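Local coordinates for ATP phosphoribosyltransferase regulatory subunit (Bacillus halodurans, PDB 3OD1), which is probably required for the first step of histidine biosynthesis, acting with HisG, and may allow its feedback regulation by histidine, at residues 129-134 against 314-319. Sequence-based numbering, arbitrary orientation.
Sequences LGVELI and TGFGVR
The carbonyl oxygen of F316 is gripped from two quarters: V131 N donates to F316 O at 3.1 Å, and a bound water donates to the same oxygen at 2.8 Å. That water also donates to E132 OE2, 2.6 Å away, and so ties a carboxylate of one strand to the backbone of the other. With CG beside its own backbone N and the chain bent at chi2 (-65°), the E132 side chain folds back over G315, where OE1 is hydrogen-bonded to the hydroxyl of Y300 and OE2 to that of T86. G315 leaves room for the carboxylate; a CB there would run into both V131 O and E132 OE1. G130, likewise without a side chain, lets its CA come to 3.2 Å from F316 O.

On the other face lie L129, V131, L133, T314, F316 and V318. The F316 ring, swung by a chi1 of 69° between its backbone N and carbonyl carbon, leans across the neighbouring strand above G130, and V131 CG2 meets its CE2 obliquely at 3.4 Å. An alanine at F316 would probably open a gap beside V131 and above G130, and remove the ring that packs against M149 of helix 139-155. Helix 21-40 packs on the same face, against L129, V131 and V318.

Paired amide-to-carbonyl bonds join L129 with V318, V131 with F316 and L133 with T314, and the strands run antiparallel, 4.6 Å apart at their axes. Residues 129-134 and 314-319 are neighbouring interior strands of the mixed, largely antiparallel sheet, backed by helices, that characterises the class II aminoacyl-tRNA synthetase fold; strand 125-134 with its antiparallel neighbour 104-113 is consistent with motif 2 of that class, and strand 313-319 leading into helix 320-327 with motif 3.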
loop_
_atom_site.group_PDB
_atom_site.type_symbol
_atom_site.label_atom_id
_atom_site.label_comp_id
_atom_site.label_asym_id
_atom_site.label_seq_id
_atom_site.Cartn_x
_atom_site.Cartn_y
_atom_site.Cartn_z
ATOM N N LEU B 129 10.218 3.089 -1.649
ATOM C CA LEU B 129 10.467 1.796 -2.260
ATOM C C LEU B 129 11.977 1.517 -2.222
ATOM O O LEU B 129 12.793 2.425 -2.378
ATOM C CB LEU B 129 9.887 1.817 -3.683
ATOM C CG LEU B 129 10.132 0.774 -4.761
ATOM C CD1 LEU B 129 9.107 0.997 -5.879
ATOM C CD2 LEU B 129 11.548 0.904 -5.316
ATOM N N GLY B 130 12.360 0.273 -1.968
ATOM C CA GLY B 130 13.773 -0.036 -1.871
ATOM C C GLY B 130 14.038 -1.500 -1.605
ATOM O O GLY B 130 13.125 -2.331 -1.697
ATOM N N VAL B 131 15.294 -1.799 -1.266
ATOM C CA VAL B 131 15.770 -3.165 -1.043
ATOM C C VAL B 131 16.743 -3.199 0.120
ATOM O O VAL B 131 17.378 -2.182 0.449
ATOM C CB VAL B 131 16.540 -3.710 -2.276
ATOM C CG1 VAL B 131 15.693 -3.616 -3.540
ATOM C CG2 VAL B 131 17.864 -2.949 -2.473
ATOM N N GLU B 132 16.860 -4.375 0.738
ATOM C CA GLU B 132 17.904 -4.651 1.722
ATOM C C GLU B 132 18.610 -5.917 1.255
ATOM O O GLU B 132 17.957 -6.893 0.868
ATOM C CB GLU B 132 17.301 -4.903 3.112
ATOM C CG GLU B 132 16.278 -3.867 3.547
ATOM C CD GLU B 132 16.880 -2.483 3.721
ATOM O OE1 GLU B 132 18.125 -2.360 3.768
ATOM O OE2 GLU B 132 16.100 -1.513 3.812
ATOM N N LEU B 133 19.934 -5.893 1.271
ATOM C CA LEU B 133 20.733 -7.061 0.951
ATOM C C LEU B 133 21.556 -7.361 2.199
ATOM O O LEU B 133 22.462 -6.614 2.558
ATOM C CB LEU B 133 21.621 -6.799 -0.266
ATOM C CG LEU B 133 22.867 -7.679 -0.468
ATOM C CD1 LEU B 133 22.529 -9.159 -0.438
ATOM C CD2 LEU B 133 23.557 -7.322 -1.778
ATOM N N ILE B 134 21.200 -8.436 2.888
ATOM C CA ILE B 134 21.679 -8.643 4.247
ATOM C C ILE B 134 22.561 -9.872 4.345
ATOM O O ILE B 134 22.198 -10.941 3.875
ATOM C CB ILE B 134 20.512 -8.806 5.230
ATOM C CG1 ILE B 134 19.622 -7.561 5.208
ATOM C CG2 ILE B 134 21.043 -9.056 6.648
ATOM C CD1 ILE B 134 18.217 -7.839 5.700
ATOM N N THR B 314 23.473 -3.863 3.520
ATOM C CA THR B 314 23.376 -2.616 2.783
ATOM C C THR B 314 22.046 -2.568 2.057
ATOM O O THR B 314 21.246 -3.492 2.179
ATOM C CB THR B 314 24.571 -2.396 1.826
ATOM O OG1 THR B 314 24.442 -1.116 1.201
ATOM C CG2 THR B 314 24.641 -3.488 0.758
ATOM N N GLY B 315 21.796 -1.489 1.317
ATOM C CA GLY B 315 20.558 -1.365 0.576
ATOM C C GLY B 315 20.303 0.072 0.173
ATOM O O GLY B 315 21.187 0.910 0.297
ATOM N N PHE B 316 19.111 0.349 -0.343
ATOM C CA PHE B 316 18.745 1.709 -0.710
ATOM C C PHE B 316 17.246 1.932 -0.539
ATOM O O PHE B 316 16.455 0.984 -0.475
ATOM C CB PHE B 316 19.170 2.044 -2.151
ATOM C CG PHE B 316 18.386 1.305 -3.228
ATOM C CD1 PHE B 316 17.131 1.750 -3.631
ATOM C CD2 PHE B 316 18.923 0.184 -3.854
ATOM C CE1 PHE B 316 16.423 1.083 -4.616
ATOM C CE2 PHE B 316 18.221 -0.484 -4.850
ATOM C CZ PHE B 316 16.982 -0.035 -5.238
ATOM N N GLY B 317 16.875 3.203 -0.459
ATOM C CA GLY B 317 15.483 3.610 -0.437
ATOM C C GLY B 317 15.268 4.727 -1.449
ATOM O O GLY B 317 16.156 5.547 -1.667
ATOM N N VAL B 318 14.093 4.738 -2.070
ATOM C CA VAL B 318 13.713 5.764 -3.033
ATOM C C VAL B 318 12.450 6.470 -2.554
ATOM O O VAL B 318 11.471 5.807 -2.233
ATOM C CB VAL B 318 13.420 5.143 -4.406
ATOM C CG1 VAL B 318 13.013 6.241 -5.413
ATOM C CG2 VAL B 318 14.643 4.358 -4.906
ATOM N N ARG B 319 12.483 7.800 -2.502
ATOM C CA ARG B 319 11.296 8.614 -2.194
ATOM C C ARG B 319 10.441 8.774 -3.433
ATOM O O ARG B 319 10.811 9.507 -4.345
ATOM C CB ARG B 319 11.705 10.006 -1.705
ATOM C CG ARG B 319 12.054 10.082 -0.233
ATOM C CD ARG B 319 10.799 10.027 0.611
ATOM N NE ARG B 319 9.812 11.052 0.253
ATOM C CZ ARG B 319 9.689 12.233 0.863
ATOM N NH1 ARG B 319 8.758 13.089 0.466
ATOM N NH2 ARG B 319 10.493 12.568 1.867
HETATM O O HOH W 1 15.915 0.605 2.248
#